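PDB 6ENR: epsin-2 from Saccharomyces cerevisiae, which binds membranes enriched in PtdIns(3,5)P2 and PtdIns(4,5)P2 through this N-terminal ENTH domain and is required for endocytosis and actin localization. Local coordinates for residues T78-L83 with L93-N98; K61-K66 with F99-T104; S17-L22 with F53-M58. One frame throughout, in Å; residues are numbered along the deposited sequence.

Contact 1: T78-L83 with L93-N98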
ATOM      1  N   THR A  78      -1.595  -0.334   3.381  1.00 17.07           N
ATOM      2  CA  THR A  78      -1.147   0.734   4.302  1.00 16.52           C
ATOM      3  C   THR A  78       0.032   1.494   3.698  1.00 14.99           C
ATOM      4  O   THR A  78       0.114   2.769   3.783  1.00 16.07           O
ATOM      5  CB  THR A  78      -0.755   0.159   5.676  1.00 20.00           C
ATOM      6  OG1 THR A  78      -1.901  -0.542   6.215  1.00 20.54           O
ATOM      7  CG2 THR A  78      -0.358   1.301   6.669  1.00 20.25           C
ATOM      8  N   VAL A  79       1.000   0.720   3.167  1.00 13.37           N
ATOM      9  CA  VAL A  79       2.194   1.314   2.489  1.00 13.60           C
ATOM     10  C   VAL A  79       1.757   2.168   1.347  1.00 13.13           C
ATOM     11  O   VAL A  79       2.236   3.276   1.168  1.00 13.06           O
ATOM     12  CB  VAL A  79       3.263   0.222   2.079  1.00 14.64           C
ATOM     13  CG1 VAL A  79       4.342   0.815   1.223  1.00 15.25           C
ATOM     14  CG2 VAL A  79       3.834  -0.488   3.260  1.00 14.28           C
ATOM     15  N   LEU A  80       0.797   1.678   0.537  1.00 13.18           N
ATOM     16  CA  LEU A  80       0.414   2.432  -0.623  1.00 17.21           C
ATOM     17  C   LEU A  80      -0.263   3.779  -0.216  1.00 16.76           C
ATOM     18  O   LEU A  80       0.027   4.845  -0.768  1.00 15.60           O
ATOM     19  CB  LEU A  80      -0.459   1.536  -1.473  1.00 17.46           C
ATOM     20  CG  LEU A  80      -0.587   1.738  -2.935  1.00 20.68           C
ATOM     21  CD1 LEU A  80       0.759   1.913  -3.620  1.00 19.32           C
ATOM     22  CD2 LEU A  80      -1.436   0.608  -3.513  1.00 19.41           C
ATOM     23  N   ASP A  81      -1.128   3.669   0.777  1.00 17.17           N
ATOM     24  CA  ASP A  81      -1.844   4.784   1.311  1.00 18.39           C
ATOM     25  C   ASP A  81      -0.851   5.862   1.760  1.00 16.27           C
ATOM     26  O   ASP A  81      -1.091   7.049   1.513  1.00 17.82           O
ATOM     27  CB  ASP A  81      -2.715   4.335   2.520  1.00 20.12           C
ATOM     28  CG  ASP A  81      -3.929   5.230   2.765  1.00 22.05           C
ATOM     29  OD1 ASP A  81      -4.489   5.747   1.794  1.00 22.58           O
ATOM     30  OD2 ASP A  81      -4.368   5.389   3.925  1.00 27.99           O
ATOM     31  N   TYR A  82       0.257   5.467   2.398  1.00 14.54           N
ATOM     32  CA  TYR A  82       1.283   6.395   2.861  1.00 14.12           C
ATOM     33  C   TYR A  82       2.046   6.984   1.665  1.00 16.03           C
ATOM     34  O   TYR A  82       2.208   8.177   1.559  1.00 14.81           O
ATOM     35  CB  TYR A  82       2.252   5.711   3.843  1.00 14.91           C
ATOM     36  CG  TYR A  82       3.137   6.669   4.574  1.00 15.75           C
ATOM     37  CD1 TYR A  82       2.721   7.231   5.798  1.00 17.11           C
ATOM     38  CD2 TYR A  82       4.377   7.014   4.088  1.00 14.28           C
ATOM     39  CE1 TYR A  82       3.545   8.130   6.505  1.00 18.01           C
ATOM     40  CE2 TYR A  82       5.163   7.933   4.740  1.00 16.39           C
ATOM     41  CZ  TYR A  82       4.712   8.481   5.969  1.00 16.71           C
ATOM     42  OH  TYR A  82       5.484   9.368   6.579  1.00 17.79           O
ATOM     43  N   LEU A  83       2.451   6.136   0.718  1.00 14.01           N
ATOM     44  CA  LEU A  83       3.208   6.617  -0.426  1.00 14.67           C
ATOM     45  C   LEU A  83       2.453   7.624  -1.281  1.00 13.72           C
ATOM     46  O   LEU A  83       3.038   8.567  -1.847  1.00 15.42           O
ATOM     47  CB  LEU A  83       3.677   5.424  -1.260  1.00 14.41           C
ATOM     48  CG  LEU A  83       4.724   4.520  -0.664  1.00 15.05           C
ATOM     49  CD1 LEU A  83       4.996   3.395  -1.635  1.00 16.05           C
ATOM     50  CD2 LEU A  83       5.993   5.232  -0.244  1.00 14.76           C
ATOM     51  N   LEU A  93       1.044   7.786  -9.928  1.00 18.95           N
ATOM     52  CA  LEU A  93       0.910   7.350 -11.301  1.00 20.83           C
ATOM     53  C   LEU A  93       0.834   5.876 -11.387  1.00 20.22           C
ATOM     54  O   LEU A  93       0.039   5.345 -12.185  1.00 19.25           O
ATOM     55  CB  LEU A  93       2.082   7.843 -12.131  1.00 19.78           C
ATOM     56  CG  LEU A  93       2.130   9.331 -12.349  1.00 22.36           C
ATOM     57  CD1 LEU A  93       3.446   9.712 -13.004  1.00 23.43           C
ATOM     58  CD2 LEU A  93       0.900   9.726 -13.216  1.00 25.61           C
ATOM     59  N   TRP A  94       1.672   5.167 -10.572  1.00 18.99           N
ATOM     60  CA  TRP A  94       1.583   3.709 -10.481  1.00 19.86           C
ATOM     61  C   TRP A  94       0.162   3.213 -10.109  1.00 19.05           C
ATOM     62  O   TRP A  94      -0.358   2.254 -10.724  1.00 21.60           O
ATOM     63  CB  TRP A  94       2.666   3.114  -9.526  1.00 19.51           C
ATOM     64  CG  TRP A  94       2.685   1.579  -9.525  1.00 19.22           C
ATOM     65  CD1 TRP A  94       3.532   0.746 -10.249  1.00 20.24           C
ATOM     66  CD2 TRP A  94       1.821   0.720  -8.788  1.00 22.38           C
ATOM     67  NE1 TRP A  94       3.190  -0.573 -10.030  1.00 22.45           N
ATOM     68  CE2 TRP A  94       2.188  -0.620  -9.092  1.00 23.05           C
ATOM     69  CE3 TRP A  94       0.802   0.943  -7.813  1.00 23.32           C
ATOM     70  CZ2 TRP A  94       1.522  -1.720  -8.537  1.00 25.27           C
ATOM     71  CZ3 TRP A  94       0.130  -0.165  -7.270  1.00 23.71           C
ATOM     72  CH2 TRP A  94       0.496  -1.472  -7.619  1.00 24.56           C
ATOM     73  N   CYS A  95      -0.450   3.837  -9.110  1.00 19.04           N
ATOM     74  CA  CYS A  95      -1.819   3.412  -8.677  1.00 21.30           C
ATOM     75  C   CYS A  95      -2.845   3.643  -9.797  1.00 21.92           C
ATOM     76  O   CYS A  95      -3.739   2.769 -10.116  1.00 20.87           O
ATOM     77  CB  CYS A  95      -2.273   4.131  -7.398  1.00 20.39           C
ATOM     78  SG  CYS A  95      -1.340   3.799  -5.915  1.00 19.23           S
ATOM     79  N   ARG A  96      -2.703   4.796 -10.436  1.00 20.67           N
ATOM     80  CA  ARG A  96      -3.527   5.082 -11.651  1.00 23.17           C
ATOM     81  C   ARG A  96      -3.346   4.066 -12.815  1.00 25.18           C
ATOM     82  O   ARG A  96      -4.311   3.553 -13.352  1.00 24.81           O
ATOM     83  CB  ARG A  96      -3.356   6.559 -12.042  1.00 23.69           C
ATOM     84  CG  ARG A  96      -4.047   7.460 -11.048  1.00 26.12           C
ATOM     85  CD  ARG A  96      -4.534   8.808 -11.570  1.00 33.08           C
ATOM     86  NE  ARG A  96      -5.148   9.468 -10.385  1.00 38.53           N
ATOM     87  CZ  ARG A  96      -4.604  10.478  -9.691  1.00 41.47           C
ATOM     88  NH1 ARG A  96      -3.468  11.104 -10.082  1.00 40.33           N
ATOM     89  NH2 ARG A  96      -5.220  10.915  -8.593  1.00 44.20           N
ATOM     90  N   GLU A  97      -2.132   3.648 -13.081  1.00 25.24           N
ATOM     91  CA  GLU A  97      -1.838   2.626 -14.076  1.00 27.16           C
ATOM     92  C   GLU A  97      -2.350   1.255 -13.666  1.00 26.13           C
ATOM     93  O   GLU A  97      -2.895   0.560 -14.497  1.00 25.63           O
ATOM     94  CB  GLU A  97      -0.302   2.576 -14.355  1.00 32.77           C
ATOM     95  CG  GLU A  97       0.164   3.828 -15.104  1.00 36.20           C
ATOM     96  CD  GLU A  97       1.579   4.357 -14.812  1.00 44.01           C
ATOM     97  OE1 GLU A  97       2.414   3.730 -14.094  1.00 44.54           O
ATOM     98  OE2 GLU A  97       1.861   5.455 -15.352  1.00 45.28           O
ATOM     99  N   ASN A  98      -2.285   0.920 -12.376  1.00 21.87           N
ATOM    100  CA  ASN A  98      -2.758  -0.369 -11.846  1.00 26.51           C
ATOM    101  C   ASN A  98      -3.982  -0.235 -10.951  1.00 25.39           C
ATOM    102  O   ASN A  98      -4.139  -0.969  -9.966  1.00 26.18           O
ATOM    103  CB  ASN A  98      -1.527  -1.040 -11.141  1.00 29.41           C
ATOM    104  CG  ASN A  98      -0.328  -1.089 -12.076  1.00 30.47           C
ATOM    105  OD1 ASN A  98       0.567  -0.198 -12.055  1.00 33.11           O
ATOM    106  ND2 ASN A  98      -0.357  -2.060 -12.997  1.00 30.31           N
TER
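L80 reaches from helix 70-86 to C95 and W94 of helix 89-97, joining two consecutive helices in the core of the all-helical ENTH domain. The nearest CA atoms, L80 CA and C95 CA, are 8.4 Å apart, so the contact is made by side chains. L80 CB heads toward the facing helix but is still 5.1 Å from C95 SG. At the next atom the touch begins: L80 CG stands 3.7 Å from C95 SG. From there the leucine forks. CD1 stays on C95, while CD2 divides itself, 4.0 Å from C95 SG and 4.1 Å from W94 CZ3. The leucine suits this place because one branched tip can meet a polarisable sulfur and a broad ring together. Cysteine suits its own position for a related reason, since it is slim enough to let the leucine fork come up to the sulfur, with SG set anti to its carbonyl carbon (chi1 -64°). W94 supplies the outer rim of its six-membered ring, which CD2 approaches obliquely, the two side chains crossing at about a right angle. Other helices add to the apolar surroundings of L80: M56 and L63 of helix 49-63, I102 of helix 99-105 and L129 of helix 120-134 all touch it. The closest approach between the two segments is L80 CD1 to C95 SG, 3.6 Å.

Contact 2: K61-K66 with F99-T104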
ATOM      1  N   LYS A  61       3.200  -7.531  -6.050  1.00 19.59           N
ATOM      2  CA  LYS A  61       3.074  -8.950  -5.672  1.00 19.69           C
ATOM      3  C   LYS A  61       2.170  -9.209  -4.478  1.00 19.52           C
ATOM      4  O   LYS A  61       1.261 -10.067  -4.524  1.00 19.99           O
ATOM      5  CB  LYS A  61       4.460  -9.599  -5.422  1.00 23.71           C
ATOM      6  CG  LYS A  61       5.361  -9.629  -6.648  1.00 30.94           C
ATOM      7  CD  LYS A  61       6.829  -9.896  -6.250  1.00 33.16           C
ATOM      8  CE  LYS A  61       7.642 -10.514  -7.361  1.00 40.17           C
ATOM      9  NZ  LYS A  61       7.651  -9.720  -8.616  1.00 40.09           N
ATOM     10  N   ARG A  62       2.350  -8.405  -3.446  1.00 17.30           N
ATOM     11  CA  ARG A  62       1.612  -8.518  -2.250  1.00 18.00           C
ATOM     12  C   ARG A  62       0.196  -8.043  -2.319  1.00 18.20           C
ATOM     13  O   ARG A  62      -0.683  -8.652  -1.678  1.00 18.31           O
ATOM     14  CB  ARG A  62       2.437  -7.898  -1.091  1.00 18.71           C
ATOM     15  CG  ARG A  62       3.484  -8.904  -0.742  1.00 20.48           C
ATOM     16  CD  ARG A  62       4.401  -8.741   0.413  1.00 23.30           C
ATOM     17  NE  ARG A  62       5.336  -9.873   0.438  1.00 24.29           N
ATOM     18  CZ  ARG A  62       6.279 -10.063   1.349  1.00 25.95           C
ATOM     19  NH1 ARG A  62       6.449  -9.209   2.361  1.00 25.30           N
ATOM     20  NH2 ARG A  62       7.068 -11.124   1.251  1.00 25.24           N
ATOM     21  N   LEU A  63      -0.072  -7.020  -3.125  1.00 18.56           N
ATOM     22  CA  LEU A  63      -1.479  -6.607  -3.324  1.00 18.41           C
ATOM     23  C   LEU A  63      -2.297  -7.645  -4.066  1.00 20.73           C
ATOM     24  O   LEU A  63      -3.511  -7.616  -4.016  1.00 21.47           O
ATOM     25  CB  LEU A  63      -1.554  -5.299  -4.061  1.00 19.12           C
ATOM     26  CG  LEU A  63      -1.101  -4.087  -3.245  1.00 19.99           C
ATOM     27  CD1 LEU A  63      -0.855  -2.912  -4.158  1.00 21.57           C
ATOM     28  CD2 LEU A  63      -2.111  -3.640  -2.217  1.00 21.95           C
ATOM     29  N   ASN A  64      -1.622  -8.486  -4.841  1.00 22.27           N
ATOM     30  CA  ASN A  64      -2.268  -9.520  -5.598  1.00 22.96           C
ATOM     31  C   ASN A  64      -2.470 -10.805  -4.809  1.00 25.65           C
ATOM     32  O   ASN A  64      -2.986 -11.804  -5.375  1.00 28.14           O
ATOM     33  CB  ASN A  64      -1.508  -9.770  -6.919  1.00 24.65           C
ATOM     34  CG  ASN A  64      -1.846  -8.748  -7.986  1.00 26.77           C
ATOM     35  OD1 ASN A  64      -2.926  -8.833  -8.566  1.00 26.83           O
ATOM     36  ND2 ASN A  64      -1.007  -7.702  -8.160  1.00 30.81           N
ATOM     37  N   ASP A  65      -2.124 -10.820  -3.505  1.00 23.09           N
ATOM     38  CA  ASP A  65      -2.296 -12.038  -2.735  1.00 24.89           C
ATOM     39  C   ASP A  65      -3.748 -12.219  -2.233  1.00 24.14           C
ATOM     40  O   ASP A  65      -4.595 -11.357  -2.369  1.00 23.70           O
ATOM     41  CB  ASP A  65      -1.329 -12.095  -1.568  1.00 28.01           C
ATOM     42  CG  ASP A  65      -0.539 -13.344  -1.562  1.00 33.01           C
ATOM     43  OD1 ASP A  65      -1.155 -14.461  -1.542  1.00 28.60           O
ATOM     44  OD2 ASP A  65       0.679 -13.192  -1.575  1.00 36.02           O
ATOM     45  N   LYS A  66      -4.053 -13.410  -1.765  1.00 24.30           N
ATOM     46  CA  LYS A  66      -5.443 -13.737  -1.381  1.00 30.81           C
ATOM     47  C   LYS A  66      -5.510 -14.644  -0.182  1.00 27.33           C
ATOM     48  O   LYS A  66      -4.453 -15.078   0.337  1.00 30.51           O
ATOM     49  CB  LYS A  66      -6.207 -14.361  -2.566  1.00 35.21           C
ATOM     50  CG  LYS A  66      -5.342 -14.897  -3.702  1.00 38.23           C
ATOM     51  CD  LYS A  66      -6.198 -15.153  -4.930  1.00 49.60           C
ATOM     52  CE  LYS A  66      -6.425 -13.905  -5.773  1.00 56.59           C
ATOM     53  NZ  LYS A  66      -7.127 -14.291  -7.039  1.00 63.43           N
ATOM     54  N   PHE A  99      -4.926   0.613 -11.393  1.00 22.10           N
ATOM     55  CA  PHE A  99      -6.077   0.968 -10.605  1.00 23.14           C
ATOM     56  C   PHE A  99      -6.978  -0.239 -10.364  1.00 23.93           C
ATOM     57  O   PHE A  99      -7.584  -0.345  -9.326  1.00 22.16           O
ATOM     58  CB  PHE A  99      -6.879   2.055 -11.295  1.00 23.84           C
ATOM     59  CG  PHE A  99      -7.417   3.145 -10.410  1.00 25.37           C
ATOM     60  CD1 PHE A  99      -7.576   3.003  -9.047  1.00 24.47           C
ATOM     61  CD2 PHE A  99      -7.889   4.336 -11.011  1.00 26.57           C
ATOM     62  CE1 PHE A  99      -8.090   4.052  -8.278  1.00 23.68           C
ATOM     63  CE2 PHE A  99      -8.387   5.374 -10.237  1.00 29.56           C
ATOM     64  CZ  PHE A  99      -8.530   5.206  -8.869  1.00 26.05           C
ATOM     65  N   TYR A 100      -7.012  -1.162 -11.331  1.00 22.77           N
ATOM     66  CA  TYR A 100      -7.791  -2.385 -11.241  1.00 29.13           C
ATOM     67  C   TYR A 100      -7.458  -3.181  -9.981  1.00 24.48           C
ATOM     68  O   TYR A 100      -8.351  -3.582  -9.289  1.00 25.56           O
ATOM     69  CB  TYR A 100      -7.615  -3.262 -12.526  1.00 35.16           C
ATOM     70  CG  TYR A 100      -6.157  -3.730 -12.761  1.00 49.86           C
ATOM     71  CD1 TYR A 100      -5.744  -5.027 -12.364  1.00 60.02           C
ATOM     72  CD2 TYR A 100      -5.165  -2.872 -13.320  1.00 55.45           C
ATOM     73  CE1 TYR A 100      -4.428  -5.451 -12.523  1.00 62.63           C
ATOM     74  CE2 TYR A 100      -3.835  -3.304 -13.471  1.00 62.35           C
ATOM     75  CZ  TYR A 100      -3.463  -4.588 -13.078  1.00 67.90           C
ATOM     76  OH  TYR A 100      -2.143  -5.022 -13.220  1.00 66.50           O
ATOM     77  N   VAL A 101      -6.181  -3.382  -9.704  1.00 24.63           N
ATOM     78  CA  VAL A 101      -5.734  -4.139  -8.533  1.00 30.32           C
ATOM     79  C   VAL A 101      -6.365  -3.489  -7.293  1.00 27.51           C
ATOM     80  O   VAL A 101      -6.957  -4.160  -6.456  1.00 27.57           O
ATOM     81  CB  VAL A 101      -4.200  -4.040  -8.366  1.00 34.20           C
ATOM     82  CG1 VAL A 101      -3.759  -4.568  -7.002  1.00 39.40           C
ATOM     83  CG2 VAL A 101      -3.461  -4.799  -9.461  1.00 38.21           C
ATOM     84  N   ILE A 102      -6.270  -2.184  -7.194  1.00 22.53           N
ATOM     85  CA  ILE A 102      -6.812  -1.512  -6.026  1.00 21.39           C
ATOM     86  C   ILE A 102      -8.324  -1.615  -5.958  1.00 21.57           C
ATOM     87  O   ILE A 102      -8.900  -1.911  -4.921  1.00 20.02           O
ATOM     88  CB  ILE A 102      -6.347  -0.049  -5.910  1.00 21.08           C
ATOM     89  CG1 ILE A 102      -4.807   0.047  -5.966  1.00 21.99           C
ATOM     90  CG2 ILE A 102      -6.774   0.525  -4.567  1.00 22.04           C
ATOM     91  CD1 ILE A 102      -4.339   1.427  -6.343  1.00 20.79           C
ATOM     92  N   LYS A 103      -8.986  -1.396  -7.062  1.00 21.36           N
ATOM     93  CA  LYS A 103     -10.418  -1.496  -7.047  1.00 21.99           C
ATOM     94  C   LYS A 103     -10.936  -2.918  -6.727  1.00 19.17           C
ATOM     95  O   LYS A 103     -11.863  -3.039  -6.025  1.00 20.04           O
ATOM     96  CB  LYS A 103     -10.999  -0.975  -8.360  1.00 25.44           C
ATOM     97  CG  LYS A 103     -10.866   0.529  -8.462  1.00 23.64           C
ATOM     98  CD  LYS A 103     -11.345   0.945  -9.830  1.00 28.31           C
ATOM     99  CE  LYS A 103     -11.302   2.458 -10.092  1.00 28.19           C
ATOM    100  NZ  LYS A 103     -11.509   2.699 -11.573  1.00 31.64           N
ATOM    101  N   THR A 104     -10.319  -3.964  -7.198  1.00 22.18           N
ATOM    102  CA  THR A 104     -10.750  -5.334  -6.809  1.00 23.55           C
ATOM    103  C   THR A 104     -10.708  -5.492  -5.256  1.00 21.56           C
ATOM    104  O   THR A 104     -11.481  -6.231  -4.651  1.00 21.38           O
ATOM    105  CB  THR A 104      -9.916  -6.440  -7.520  1.00 25.50           C
ATOM    106  OG1 THR A 104      -8.570  -6.391  -7.089  1.00 32.85           O
ATOM    107  CG2 THR A 104      -9.930  -6.406  -9.007  1.00 26.71           C
TER
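V101 meets L63 with one of its methyls and N64 with the other, and the two halves of this small contact differ in character. The closer half is wholly apolar: V101 CG1 lies 3.7 Å from L63 CB, so the valine touches the root of the leucine and not its tip. Beyond this pair, L63 CD1 packs on L80 of helix 70-86 and W94 of helix 89-97, and the side chain also touches S76, which explains why a long, branched side chain is useful here. Valine fits opposite it because its branching starts at the first side-chain carbon, putting two methyls close to the main chain. The backbones are near each other at this point, with N64 CA and V101 CA 7.0 Å apart. With CG1 anti to the backbone N (chi1 168°), CG2 is left to face N64.

The contact joins helix 49-63 to helix 99-105 in the helical solenoid of the ENTH domain, two pieces separated in sequence by the helices at 70-86 and 89-97.

On the solvent side the packing is looser. The side chains of the exposed N64 and of V101 cross at about a right angle, with N64 ND2 4.0 Å and N64 OD1 4.2 Å from V101 CG2, both at van der Waals distance. Asparagine suits this exposed position since its ND2 donates to D60 O, one turn back, and the amide can still lie against the methyl. The main chain of the valine is held within its own helix as well: T104 OG1 donates to V101 O at 2.8 Å, tilted 30° from the carbonyl plane.

Contact 3: S17-L22 with F53-M58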
ATOM      1  N   SER A  17      19.376  -0.720   6.011  1.00 31.34           N
ATOM      2  CA  SER A  17      18.759  -1.891   5.415  1.00 27.50           C
ATOM      3  C   SER A  17      18.493  -1.736   3.877  1.00 23.30           C
ATOM      4  O   SER A  17      18.132  -0.693   3.398  1.00 22.05           O
ATOM      5  CB  SER A  17      17.471  -2.220   6.202  1.00 34.07           C
ATOM      6  OG  SER A  17      16.732  -3.168   5.499  1.00 40.18           O
ATOM      7  N   SER A  18      18.622  -2.785   3.121  1.00 20.93           N
ATOM      8  CA  SER A  18      18.391  -2.719   1.718  1.00 19.05           C
ATOM      9  C   SER A  18      16.879  -2.427   1.551  1.00 20.04           C
ATOM     10  O   SER A  18      16.062  -2.664   2.482  1.00 20.32           O
ATOM     11  CB  SER A  18      18.781  -3.972   1.034  1.00 21.81           C
ATOM     12  OG  SER A  18      17.818  -5.013   1.105  1.00 24.87           O
ATOM     13  N   THR A  19      16.562  -1.899   0.402  1.00 19.06           N
ATOM     14  CA  THR A  19      15.162  -1.556   0.067  1.00 18.50           C
ATOM     15  C   THR A  19      14.284  -2.830  -0.047  1.00 21.56           C
ATOM     16  O   THR A  19      13.181  -2.854   0.455  1.00 18.02           O
ATOM     17  CB  THR A  19      15.094  -0.698  -1.205  1.00 18.74           C
ATOM     18  OG1 THR A  19      15.756   0.569  -0.930  1.00 19.10           O
ATOM     19  CG2 THR A  19      13.599  -0.390  -1.599  1.00 16.92           C
ATOM     20  N   GLN A  20      14.841  -3.889  -0.637  1.00 23.68           N
ATOM     21  CA  GLN A  20      14.193  -5.213  -0.687  1.00 28.07           C
ATOM     22  C   GLN A  20      13.821  -5.730   0.644  1.00 25.11           C
ATOM     23  O   GLN A  20      12.737  -6.241   0.796  1.00 22.17           O
ATOM     24  CB  GLN A  20      15.101  -6.264  -1.348  1.00 32.22           C
ATOM     25  CG  GLN A  20      14.345  -7.370  -2.037  1.00 39.74           C
ATOM     26  CD  GLN A  20      15.047  -7.824  -3.338  1.00 49.54           C
ATOM     27  OE1 GLN A  20      15.703  -8.871  -3.375  1.00 54.07           O
ATOM     28  NE2 GLN A  20      14.935  -7.000  -4.402  1.00 48.65           N
ATOM     29  N   VAL A  21      14.720  -5.613   1.615  1.00 24.40           N
ATOM     30  CA  VAL A  21      14.446  -6.048   2.997  1.00 27.79           C
ATOM     31  C   VAL A  21      13.436  -5.133   3.716  1.00 23.54           C
ATOM     32  O   VAL A  21      12.591  -5.576   4.506  1.00 25.66           O
ATOM     33  CB  VAL A  21      15.756  -6.071   3.850  1.00 30.51           C
ATOM     34  CG1 VAL A  21      15.449  -6.353   5.301  1.00 32.40           C
ATOM     35  CG2 VAL A  21      16.750  -7.077   3.320  1.00 32.75           C
ATOM     36  N   LEU A  22      13.544  -3.843   3.484  1.00 21.35           N
ATOM     37  CA  LEU A  22      12.646  -2.909   4.089  1.00 20.50           C
ATOM     38  C   LEU A  22      11.187  -3.120   3.631  1.00 17.07           C
ATOM     39  O   LEU A  22      10.249  -3.029   4.490  1.00 17.75           O
ATOM     40  CB  LEU A  22      13.021  -1.500   3.715  1.00 23.10           C
ATOM     41  CG  LEU A  22      12.253  -0.341   4.244  1.00 26.02           C
ATOM     42  CD1 LEU A  22      12.190  -0.301   5.755  1.00 33.39           C
ATOM     43  CD2 LEU A  22      12.932   0.951   3.716  1.00 28.37           C
ATOM     44  N   PHE A  53      11.339   1.116  -8.236  1.00 18.39           N
ATOM     45  CA  PHE A  53      11.101  -0.148  -8.909  1.00 18.81           C
ATOM     46  C   PHE A  53      10.973  -1.311  -7.934  1.00 17.06           C
ATOM     47  O   PHE A  53      10.085  -2.216  -8.047  1.00 18.48           O
ATOM     48  CB  PHE A  53      12.234  -0.466  -9.908  1.00 20.22           C
ATOM     49  CG  PHE A  53      12.137  -1.866 -10.491  1.00 21.15           C
ATOM     50  CD1 PHE A  53      11.304  -2.116 -11.558  1.00 23.18           C
ATOM     51  CD2 PHE A  53      12.755  -2.939  -9.847  1.00 21.78           C
ATOM     52  CE1 PHE A  53      11.239  -3.403 -12.109  1.00 22.23           C
ATOM     53  CE2 PHE A  53      12.641  -4.245 -10.347  1.00 21.01           C
ATOM     54  CZ  PHE A  53      11.867  -4.468 -11.462  1.00 20.43           C
ATOM     55  N   GLU A  54      11.882  -1.349  -6.992  1.00 16.89           N
ATOM     56  CA  GLU A  54      11.874  -2.409  -6.022  1.00 20.90           C
ATOM     57  C   GLU A  54      10.664  -2.388  -5.096  1.00 18.41           C
ATOM     58  O   GLU A  54      10.016  -3.439  -4.856  1.00 21.11           O
ATOM     59  CB  GLU A  54      13.171  -2.492  -5.182  1.00 23.81           C
ATOM     60  CG  GLU A  54      13.066  -3.677  -4.222  1.00 31.26           C
ATOM     61  CD  GLU A  54      12.737  -4.993  -4.954  1.00 42.66           C
ATOM     62  OE1 GLU A  54      13.448  -5.203  -5.982  1.00 39.62           O
ATOM     63  OE2 GLU A  54      11.756  -5.758  -4.556  1.00 42.05           O
ATOM     64  N   ILE A  55      10.336  -1.202  -4.633  1.00 16.88           N
ATOM     65  CA  ILE A  55       9.241  -1.053  -3.710  1.00 15.45           C
ATOM     66  C   ILE A  55       7.933  -1.494  -4.374  1.00 14.63           C
ATOM     67  O   ILE A  55       7.188  -2.319  -3.805  1.00 15.33           O
ATOM     68  CB  ILE A  55       9.136   0.402  -3.211  1.00 14.26           C
ATOM     69  CG1 ILE A  55      10.364   0.713  -2.315  1.00 15.22           C
ATOM     70  CG2 ILE A  55       7.891   0.574  -2.381  1.00 14.86           C
ATOM     71  CD1 ILE A  55      10.561   2.165  -2.073  1.00 15.11           C
ATOM     72  N   MET A  56       7.671  -0.936  -5.545  1.00 17.15           N
ATOM     73  CA  MET A  56       6.406  -1.175  -6.290  0.78 15.29           C
ATOM     74  C   MET A  56       6.333  -2.587  -6.794  1.00 18.78           C
ATOM     75  O   MET A  56       5.254  -3.162  -6.859  1.00 17.40           O
ATOM     76  CB  MET A  56       6.248  -0.125  -7.390  0.78 15.64           C
ATOM     77  CG  MET A  56       6.230   1.358  -6.992  0.78 14.29           C
ATOM     78  SD  MET A  56       5.331   1.791  -5.429  0.78 16.26           S
ATOM     79  CE  MET A  56       3.656   1.736  -6.001  0.78 15.58           C
ATOM     80  N   ASP A  57       7.486  -3.209  -7.110  1.00 18.24           N
ATOM     81  CA  ASP A  57       7.508  -4.624  -7.502  1.00 20.53           C
ATOM     82  C   ASP A  57       6.942  -5.504  -6.387  1.00 21.83           C
ATOM     83  O   ASP A  57       6.082  -6.420  -6.634  1.00 19.79           O
ATOM     84  CB  ASP A  57       8.899  -5.076  -7.859  1.00 22.42           C
ATOM     85  CG  ASP A  57       8.926  -6.412  -8.602  1.00 25.63           C
ATOM     86  OD1 ASP A  57       8.233  -6.594  -9.629  1.00 30.36           O
ATOM     87  OD2 ASP A  57       9.681  -7.234  -8.175  1.00 28.45           O
ATOM     88  N   MET A  58       7.438  -5.280  -5.180  1.00 17.63           N
ATOM     89  CA  MET A  58       6.985  -6.032  -4.034  1.00 21.06           C
ATOM     90  C   MET A  58       5.566  -5.723  -3.660  1.00 19.53           C
ATOM     91  O   MET A  58       4.784  -6.641  -3.265  1.00 19.59           O
ATOM     92  CB  MET A  58       7.869  -5.773  -2.804  1.00 24.02           C
ATOM     93  CG  MET A  58       7.463  -6.579  -1.562  1.00 28.83           C
ATOM     94  SD  MET A  58       7.297  -8.365  -1.842  1.00 42.05           S
ATOM     95  CE  MET A  58       9.012  -8.648  -2.308  1.00 40.87           C
TER
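Q20 and E54 bring an amide and a carboxylate together at the outer edge of this contact, while T19 packs on I55 deeper in. Q20 NE2 lies 2.8 Å from E54 OE1, and the two flat groups are turned 63° apart. Glutamate reaches the amide by a bend: CG runs anti to the backbone N, then chi2 of 54° folds the carboxylate round toward Q20. Beneath the polar pair, T19 CG2 presses on I55 CG1 at 3.5 Å, tighter than carbon atoms usually pack, and also lies 4.2 Å from E54 CB. Replacing E54 with an alanine would probably leave the Q20 amide without its carboxylate neighbour and without the carbon chain it lies against.

Threonine suits the inner position because it has two unlike arms. Its methyl goes to I55, while OG1 is hydrogen-bonded to D51 and R45, fixing the rotation of the side chain. R45 also binds S17 O, steadying the chain just ahead of the helix. There S18 is the N-cap, its OG accepting from V21 N at 3.2 Å, a role serine fills well with its short hydroxyl. The first turn of helix 19-26 lies on the middle of helix 49-63, with L22 packing on helix 36-45, while I55, in touch with both T19 and L83, and its neighbour M56 reach helix 70-86.

How the contacts relate
Helix 49-63 serves both contact 2 and contact 3, whose centres lie 18 Å apart and which do not otherwise touch. Contact 1 connects the two. Its L80 CD2 packs 3.6 Å from L63 CD1 of contact 2, and C95 CB meets I102 CD1 at the same distance; toward contact 3, W94 CE3 lies 3.5 Å from M56 CE. Centres of contacts 1 and 2 are 11 Å apart, those of 1 and 3 about 14 Å, and packing through L80, W94, M56 and L83 joins contact 1 to the other two. In epsin ENTH domains the extreme N-terminus typically folds on PtdIns(4,5)P2, and contact 3 is nearest to it in sequence.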